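Local coordinates for vinylacetyl-CoA Delta-isomerase (Nitrosopumilus maritimus SCM1, PDB 6VJR), which probably acts as an oxygen-tolerant 4-hydroxybutyryl-CoA dehydratase and vinylacetyl-CoA isomerase, using FAD, a [4Fe-4S] cluster and a bound iron ion, at residues A[130-135]-A[195-200]; A[215-220]-A[257-262]. All coordinates share one frame; numbering follows the deposited sequence.

Contact 1 (A[130-135]-A[195-200])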
ATOM      1  N   LEU A 130     -40.127   7.398 -21.939  1.00 19.49           N
ATOM      2  CA  LEU A 130     -40.592   8.628 -21.315  1.00 21.85           C
ATOM      3  C   LEU A 130     -41.972   8.462 -20.666  1.00 21.44           C
ATOM      4  O   LEU A 130     -42.235   9.047 -19.595  1.00 20.76           O
ATOM      5  CB  LEU A 130     -40.598   9.780 -22.323  1.00 23.35           C
ATOM      6  CG  LEU A 130     -39.225  10.260 -22.788  1.00 24.68           C
ATOM      7  CD1 LEU A 130     -39.378  11.336 -23.825  1.00 25.94           C
ATOM      8  CD2 LEU A 130     -38.389  10.746 -21.589  1.00 27.50           C
ATOM      9  N   GLU A 131     -42.876   7.703 -21.310  1.00 21.08           N
ATOM     10  CA  GLU A 131     -44.173   7.462 -20.692  1.00 22.08           C
ATOM     11  C   GLU A 131     -43.992   6.689 -19.387  1.00 18.91           C
ATOM     12  O   GLU A 131     -44.717   6.925 -18.423  1.00 21.42           O
ATOM     13  CB  GLU A 131     -45.150   6.753 -21.627  1.00 24.74           C
ATOM     14  CG  GLU A 131     -45.506   7.581 -22.846  1.00 28.21           C
ATOM     15  CD  GLU A 131     -46.443   8.730 -22.549  1.00 35.08           C
ATOM     16  OE1 GLU A 131     -46.568   9.517 -23.486  1.00 45.94           O
ATOM     17  OE2 GLU A 131     -47.069   8.847 -21.464  1.00 39.26           O
ATOM     18  N   PHE A 132     -43.003   5.785 -19.352  1.00 17.48           N
ATOM     19  CA  PHE A 132     -42.725   5.060 -18.125  1.00 19.25           C
ATOM     20  C   PHE A 132     -42.215   6.011 -17.038  1.00 18.12           C
ATOM     21  O   PHE A 132     -42.645   5.947 -15.885  1.00 18.54           O
ATOM     22  CB  PHE A 132     -41.753   3.912 -18.421  1.00 17.78           C
ATOM     23  CG  PHE A 132     -41.343   3.171 -17.160  1.00 18.60           C
ATOM     24  CD1 PHE A 132     -42.180   2.201 -16.637  1.00 21.29           C
ATOM     25  CD2 PHE A 132     -40.144   3.423 -16.511  1.00 20.21           C
ATOM     26  CE1 PHE A 132     -41.820   1.481 -15.514  1.00 22.78           C
ATOM     27  CE2 PHE A 132     -39.814   2.731 -15.343  1.00 22.01           C
ATOM     28  CZ  PHE A 132     -40.656   1.770 -14.845  1.00 21.03           C
ATOM     29  N   VAL A 133     -41.289   6.896 -17.403  1.00 18.42           N
ATOM     30  CA  VAL A 133     -40.757   7.865 -16.465  1.00 18.41           C
ATOM     31  C   VAL A 133     -41.890   8.723 -15.909  1.00 16.97           C
ATOM     32  O   VAL A 133     -41.938   8.975 -14.713  1.00 19.10           O
ATOM     33  CB  VAL A 133     -39.646   8.724 -17.092  1.00 18.24           C
ATOM     34  CG1 VAL A 133     -39.270   9.862 -16.142  1.00 20.86           C
ATOM     35  CG2 VAL A 133     -38.439   7.823 -17.410  1.00 18.00           C
ATOM     36  N   LYS A 134     -42.778   9.192 -16.783  1.00 19.55           N
ATOM     37  CA  LYS A 134     -43.893  10.007 -16.325  1.00 21.08           C
ATOM     38  C   LYS A 134     -44.710   9.262 -15.272  1.00 21.22           C
ATOM     39  O   LYS A 134     -45.024   9.808 -14.218  1.00 23.38           O
ATOM     40  CB  LYS A 134     -44.743  10.399 -17.523  1.00 23.27           C
ATOM     41  CG  LYS A 134     -46.069  10.985 -17.112  1.00 27.99           C
ATOM     42  CD  LYS A 134     -46.874  11.502 -18.288  1.00 31.98           C
ATOM     43  CE  LYS A 134     -48.175  12.092 -17.878  1.00 35.89           C
ATOM     44  NZ  LYS A 134     -48.817  12.629 -19.069  1.00 39.46           N
ATOM     45  N   MET A 135     -45.054   7.998 -15.556  0.57 21.03           N
ATOM     46  CA  MET A 135     -45.803   7.184 -14.606  0.57 21.63           C
ATOM     47  C   MET A 135     -45.073   7.125 -13.257  0.57 20.17           C
ATOM     48  O   MET A 135     -45.643   7.466 -12.230  0.57 21.62           O
ATOM     49  CB  MET A 135     -46.036   5.775 -15.164  0.57 22.57           C
ATOM     50  CG  MET A 135     -46.780   4.841 -14.222  0.57 24.21           C
ATOM     51  SD  MET A 135     -46.979   3.170 -14.877  0.57 30.45           S
ATOM     52  CE  MET A 135     -45.328   2.473 -14.729  0.57 29.79           C
ATOM     53  N   TRP A 195     -41.388  -1.512  -9.400  1.00 15.58           N
ATOM     54  CA  TRP A 195     -41.047  -1.948 -10.742  1.00 16.68           C
ATOM     55  C   TRP A 195     -39.580  -2.346 -10.772  1.00 16.26           C
ATOM     56  O   TRP A 195     -38.790  -1.766 -10.034  1.00 16.50           O
ATOM     57  CB  TRP A 195     -41.268  -0.852 -11.777  1.00 17.70           C
ATOM     58  CG  TRP A 195     -42.716  -0.501 -11.955  1.00 18.37           C
ATOM     59  CD1 TRP A 195     -43.490   0.324 -11.202  1.00 20.80           C
ATOM     60  CD2 TRP A 195     -43.565  -1.031 -12.978  1.00 19.38           C
ATOM     61  NE1 TRP A 195     -44.769   0.357 -11.697  1.00 22.65           N
ATOM     62  CE2 TRP A 195     -44.842  -0.468 -12.786  1.00 20.55           C
ATOM     63  CE3 TRP A 195     -43.353  -1.886 -14.062  1.00 19.77           C
ATOM     64  CZ2 TRP A 195     -45.908  -0.774 -13.616  1.00 21.04           C
ATOM     65  CZ3 TRP A 195     -44.413  -2.202 -14.870  1.00 20.69           C
ATOM     66  CH2 TRP A 195     -45.667  -1.641 -14.653  1.00 19.83           C
ATOM     67  N   ILE A 196     -39.248  -3.257 -11.679  1.00 16.08           N
ATOM     68  CA  ILE A 196     -37.883  -3.716 -11.909  1.00 15.90           C
ATOM     69  C   ILE A 196     -37.615  -3.630 -13.412  1.00 15.99           C
ATOM     70  O   ILE A 196     -38.456  -4.075 -14.220  1.00 16.77           O
ATOM     71  CB  ILE A 196     -37.737  -5.145 -11.395  1.00 17.78           C
ATOM     72  CG1 ILE A 196     -37.939  -5.177  -9.858  1.00 21.20           C
ATOM     73  CG2 ILE A 196     -36.379  -5.696 -11.794  1.00 18.75           C
ATOM     74  CD1 ILE A 196     -38.255  -6.531  -9.287  1.00 23.86           C
ATOM     75  N   ILE A 197     -36.499  -2.975 -13.785  1.00 16.21           N
ATOM     76  CA  ILE A 197     -36.097  -2.875 -15.179  1.00 15.99           C
ATOM     77  C   ILE A 197     -35.014  -3.914 -15.468  1.00 15.50           C
ATOM     78  O   ILE A 197     -33.915  -3.854 -14.922  1.00 17.06           O
ATOM     79  CB  ILE A 197     -35.600  -1.461 -15.529  1.00 16.79           C
ATOM     80  CG1 ILE A 197     -36.639  -0.372 -15.196  1.00 18.56           C
ATOM     81  CG2 ILE A 197     -35.269  -1.424 -17.014  1.00 19.09           C
ATOM     82  CD1 ILE A 197     -36.168   1.036 -15.404  1.00 20.48           C
ATOM     83  N   LEU A 198     -35.344  -4.859 -16.348  1.00 15.29           N
ATOM     84  CA  LEU A 198     -34.410  -5.880 -16.788  1.00 14.20           C
ATOM     85  C   LEU A 198     -33.535  -5.280 -17.889  1.00 15.98           C
ATOM     86  O   LEU A 198     -34.064  -4.664 -18.812  1.00 17.13           O
ATOM     87  CB  LEU A 198     -35.185  -7.070 -17.365  1.00 15.32           C
ATOM     88  CG  LEU A 198     -36.215  -7.715 -16.441  1.00 18.23           C
ATOM     89  CD1 LEU A 198     -36.988  -8.766 -17.184  1.00 21.51           C
ATOM     90  CD2 LEU A 198     -35.554  -8.258 -15.178  1.00 19.47           C
ATOM     91  N   MET A 199     -32.226  -5.575 -17.847  1.00 15.46           N
ATOM     92  CA  MET A 199     -31.286  -5.024 -18.820  1.00 15.86           C
ATOM     93  C   MET A 199     -30.184  -6.037 -19.083  1.00 14.58           C
ATOM     94  O   MET A 199     -29.784  -6.725 -18.166  1.00 15.21           O
ATOM     95  CB  MET A 199     -30.600  -3.748 -18.297  1.00 17.43           C
ATOM     96  CG  MET A 199     -31.521  -2.581 -17.967  1.00 20.16           C
ATOM     97  SD  MET A 199     -30.697  -1.209 -17.115  1.00 22.35           S
ATOM     98  CE  MET A 199     -30.598  -1.915 -15.456  1.00 23.42           C
ATOM     99  N   PRO A 200     -29.667  -6.127 -20.317  1.00 16.35           N
ATOM    100  CA  PRO A 200     -28.545  -7.018 -20.616  1.00 16.85           C
ATOM    101  C   PRO A 200     -27.295  -6.575 -19.868  1.00 16.09           C
ATOM    102  O   PRO A 200     -27.115  -5.391 -19.579  1.00 16.17           O
ATOM    103  CB  PRO A 200     -28.403  -6.962 -22.121  1.00 19.01           C
ATOM    104  CG  PRO A 200     -29.107  -5.678 -22.488  1.00 22.68           C
ATOM    105  CD  PRO A 200     -30.118  -5.345 -21.472  1.00 18.83           C
TER
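Met135, which meets the Trp195 indole, is tied into its helix by a backbone hydrogen bond from its N to Glu131 O, 3.1 Å. Apolar and aromatic surfaces join the segments. In a T-shaped stack the Phe132 ring presents its edge to the indole face, CE1 lying 4.0 Å from Trp195 CD2 and the planes meeting at 85°. With CG anti to the backbone N, the Phe132 chi1 of 176° carries the ring toward the strand, where CE2 touches Ile197 CD1 at 4.0 Å. Here helix 125-139 packs against the mixed sheet of strands 143-146, 195-198, 213-218 and 269-272; segment 130-135 runs roughly antiparallel to strand 195-198, the axes of the two pieces approaching to 12.3 Å. On the same side of the indole as Phe132, near its rim, the Met135 methyl CE sits 3.5 Å from Trp195 CZ2. Met135 SD makes an oblique Met-aromatic contact, 5.2 Å from the six-membered ring centroid of Trp195, tentative because Met135 has two modelled conformers. An alanine in place of Trp195 would probably leave the Phe132 edge without its aromatic partner and open a gap beside the strand. Ile197 also touches Met107 and Leu110 of helix 101-121.

Contact 2 (A[215-220]-A[257-262])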
ATOM      1  N   GLY A 215     -36.765  -4.452 -20.459  1.00 19.03           N
ATOM      2  CA  GLY A 215     -38.184  -4.280 -20.169  1.00 21.01           C
ATOM      3  C   GLY A 215     -38.445  -4.069 -18.695  1.00 18.76           C
ATOM      4  O   GLY A 215     -37.712  -4.586 -17.859  1.00 19.16           O
ATOM      5  N   ALA A 216     -39.507  -3.309 -18.403  1.00 17.84           N
ATOM      6  CA  ALA A 216     -39.919  -3.034 -17.037  1.00 17.38           C
ATOM      7  C   ALA A 216     -41.052  -3.986 -16.672  1.00 16.76           C
ATOM      8  O   ALA A 216     -42.040  -4.120 -17.401  1.00 18.35           O
ATOM      9  CB  ALA A 216     -40.363  -1.635 -16.953  1.00 18.52           C
ATOM     10  N   ILE A 217     -40.930  -4.577 -15.492  1.00 17.21           N
ATOM     11  CA  ILE A 217     -41.945  -5.468 -14.977  1.00 17.90           C
ATOM     12  C   ILE A 217     -42.358  -4.981 -13.592  1.00 18.28           C
ATOM     13  O   ILE A 217     -41.520  -4.509 -12.810  1.00 15.98           O
ATOM     14  CB  ILE A 217     -41.481  -6.926 -14.939  1.00 18.74           C
ATOM     15  CG1 ILE A 217     -40.316  -7.161 -14.026  1.00 20.64           C
ATOM     16  CG2 ILE A 217     -41.164  -7.429 -16.334  1.00 20.59           C
ATOM     17  CD1 ILE A 217     -39.985  -8.618 -13.811  1.00 23.14           C
ATOM     18  N   PRO A 218     -43.655  -5.103 -13.234  1.00 19.33           N
ATOM     19  CA  PRO A 218     -44.054  -4.854 -11.857  1.00 19.04           C
ATOM     20  C   PRO A 218     -43.453  -5.926 -10.953  1.00 17.38           C
ATOM     21  O   PRO A 218     -43.322  -7.080 -11.366  1.00 17.27           O
ATOM     22  CB  PRO A 218     -45.576  -4.802 -11.942  1.00 19.48           C
ATOM     23  CG  PRO A 218     -45.842  -5.822 -13.024  1.00 20.82           C
ATOM     24  CD  PRO A 218     -44.766  -5.583 -14.066  1.00 20.28           C
ATOM     25  N   ALA A 219     -43.167  -5.564  -9.705  1.00 16.70           N
ATOM     26  CA  ALA A 219     -42.550  -6.523  -8.804  1.00 16.96           C
ATOM     27  C   ALA A 219     -43.460  -7.724  -8.578  1.00 17.75           C
ATOM     28  O   ALA A 219     -42.964  -8.787  -8.252  1.00 17.99           O
ATOM     29  CB  ALA A 219     -42.239  -5.886  -7.469  1.00 18.83           C
ATOM     30  N   ASP A 220     -44.783  -7.553  -8.738  1.00 17.93           N
ATOM     31  CA  ASP A 220     -45.752  -8.645  -8.564  1.00 21.82           C
ATOM     32  C   ASP A 220     -46.104  -9.376  -9.866  1.00 21.00           C
ATOM     33  O   ASP A 220     -47.104 -10.072  -9.887  1.00 21.93           O
ATOM     34  CB  ASP A 220     -47.025  -8.161  -7.881  1.00 24.66           C
ATOM     35  CG  ASP A 220     -47.870  -7.153  -8.631  1.00 27.81           C
ATOM     36  OD1 ASP A 220     -47.424  -6.728  -9.729  1.00 27.02           O
ATOM     37  OD2 ASP A 220     -48.998  -6.833  -8.119  1.00 29.30           O
ATOM     38  N   ILE A 257     -33.710 -13.211  -8.700  1.00 14.01           N
ATOM     39  CA  ILE A 257     -34.995 -13.093  -9.367  1.00 14.02           C
ATOM     40  C   ILE A 257     -35.037 -14.121 -10.499  1.00 14.51           C
ATOM     41  O   ILE A 257     -34.234 -14.080 -11.442  1.00 16.67           O
ATOM     42  CB  ILE A 257     -35.205 -11.697  -9.937  1.00 14.72           C
ATOM     43  CG1 ILE A 257     -34.923 -10.577  -8.944  1.00 15.89           C
ATOM     44  CG2 ILE A 257     -36.625 -11.607 -10.502  1.00 16.35           C
ATOM     45  CD1 ILE A 257     -35.118  -9.201  -9.541  1.00 15.47           C
ATOM     46  N   ILE A 258     -35.929 -15.085 -10.353  0.66 14.62           N
ATOM     47  CA  ILE A 258     -36.154 -16.067 -11.397  0.66 14.52           C
ATOM     48  C   ILE A 258     -37.314 -15.608 -12.272  0.66 14.80           C
ATOM     49  O   ILE A 258     -38.329 -15.165 -11.752  0.66 15.99           O
ATOM     50  CB  ILE A 258     -36.419 -17.465 -10.833  0.66 16.18           C
ATOM     51  CG1 ILE A 258     -35.452 -17.846  -9.701  0.66 17.02           C
ATOM     52  CG2 ILE A 258     -36.442 -18.470 -11.995  0.66 16.64           C
ATOM     53  CD1 ILE A 258     -34.007 -17.963 -10.135  0.66 17.73           C
ATOM     54  N   LEU A 259     -37.141 -15.719 -13.599  1.00 13.40           N
ATOM     55  CA  LEU A 259     -38.166 -15.367 -14.574  1.00 15.07           C
ATOM     56  C   LEU A 259     -38.556 -16.587 -15.402  1.00 15.63           C
ATOM     57  O   LEU A 259     -37.690 -17.198 -16.057  1.00 17.23           O
ATOM     58  CB  LEU A 259     -37.589 -14.295 -15.496  1.00 16.87           C
ATOM     59  CG  LEU A 259     -36.947 -13.088 -14.802  1.00 19.48           C
ATOM     60  CD1 LEU A 259     -36.022 -12.303 -15.716  1.00 23.26           C
ATOM     61  CD2 LEU A 259     -37.992 -12.189 -14.246  1.00 19.65           C
ATOM     62  N   ASP A 260     -39.835 -16.968 -15.345  1.00 17.11           N
ATOM     63  CA  ASP A 260     -40.392 -18.077 -16.119  1.00 17.53           C
ATOM     64  C   ASP A 260     -41.498 -17.534 -17.020  1.00 18.00           C
ATOM     65  O   ASP A 260     -42.648 -17.378 -16.622  1.00 20.33           O
ATOM     66  CB  ASP A 260     -40.899 -19.185 -15.222  1.00 22.43           C
ATOM     67  CG  ASP A 260     -41.411 -20.399 -15.968  1.00 25.80           C
ATOM     68  OD1 ASP A 260     -41.161 -20.488 -17.183  1.00 26.40           O
ATOM     69  OD2 ASP A 260     -42.088 -21.231 -15.333  1.00 34.80           O
ATOM     70  N   ARG A 261     -41.100 -17.238 -18.256  1.00 19.44           N
ATOM     71  CA  ARG A 261     -42.038 -16.839 -19.292  1.00 19.85           C
ATOM     72  C   ARG A 261     -42.861 -15.653 -18.797  1.00 19.80           C
ATOM     73  O   ARG A 261     -44.096 -15.618 -18.957  1.00 20.50           O
ATOM     74  CB  ARG A 261     -42.929 -17.983 -19.781  1.00 23.26           C
ATOM     75  CG  ARG A 261     -42.175 -19.117 -20.453  1.00 25.18           C
ATOM     76  CD  ARG A 261     -43.045 -20.358 -20.605  1.00 29.30           C
ATOM     77  NE  ARG A 261     -43.218 -20.863 -19.227  1.00 35.07           N
ATOM     78  CZ  ARG A 261     -43.898 -21.916 -18.800  1.00 41.19           C
ATOM     79  NH1 ARG A 261     -43.979 -22.127 -17.499  1.00 45.31           N
ATOM     80  NH2 ARG A 261     -44.511 -22.738 -19.648  1.00 45.23           N
ATOM     81  N   VAL A 262     -42.133 -14.665 -18.250  1.00 17.82           N
ATOM     82  CA  VAL A 262     -42.755 -13.456 -17.772  1.00 19.50           C
ATOM     83  C   VAL A 262     -43.137 -12.587 -18.966  1.00 18.54           C
ATOM     84  O   VAL A 262     -42.326 -12.335 -19.847  1.00 20.68           O
ATOM     85  CB  VAL A 262     -41.791 -12.735 -16.804  1.00 19.67           C
ATOM     86  CG1 VAL A 262     -42.337 -11.401 -16.319  1.00 20.06           C
ATOM     87  CG2 VAL A 262     -41.477 -13.570 -15.599  1.00 19.41           C
TER
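Two beta sheets of the N-terminal family region face each other here, and Ile217 bridges them. Strand 213-218 belongs to the mixed sheet that also contains strand 195-198, whereas strands 254-259 and 262-265 both pair with strand 177-188 in the larger sheet. Between these last two the chain turns a corner at Asp260 and Arg261, where Arg261 and Val262 lie opposite the single residue Val180 in a G1 beta bulge. Arg261 takes the left-handed backbone conformation (phi 55°, psi 48°) suited to the first position of such a bulge.

The contact is wholly apolar and all three touching residues are buried. Ile217 extends both of its branches to the opposing segment: the longer one puts CD1 4.1 Å from Leu259 CD2, and the shorter one puts CG2 4.1 Å from Val262 CG1. A chi1 of 63° sets CG1 between the backbone N and the carbonyl carbon and CG2 beside the N, which directs the two branches to different partners. Residues before and after the corner thus meet one isoleucine, Leu259 at an oblique angle and Val262 at about a right angle. Val224 of strand 224-228 adds to the apolar layer, touching Ile217, Ile257 and Val262.

At the exposed corner itself, Arg261 grips the preceding Asp260 side-on in a salt bridge within the segment. NE of Arg261 meets Asp260 OD1 at 2.9 Å from above the carboxylate plane, while Arg261 NH1 reaches Asp260 OD2 at 3.0 Å, on the syn side but tilted out of that plane.

In the fold
Both segments of contact 1 precede those of contact 2 along the chain, and the contact centres lie about 13 Å apart. They share one sheet, in which strands 195-198 and 213-218 are antiparallel neighbours, joined by probable backbone hydrogen bonds from Leu198 N to Gly215 O and from Ile217 N to Ile196 O, both 2.8 Å. Trp195 also packs on this neighbour, its CE3 3.3 Å from Pro218 N. Contact 1 attaches helix 125-139 to the sheet, and contact 2 attaches the second sheet, so the pair illustrates layers assembled around one sheet through neighbouring strands. FAD-binding Gly145 belongs to strand 143-146 on the other flank of strand 195-198; the Ile197 side chain is about 10 Å from FAD.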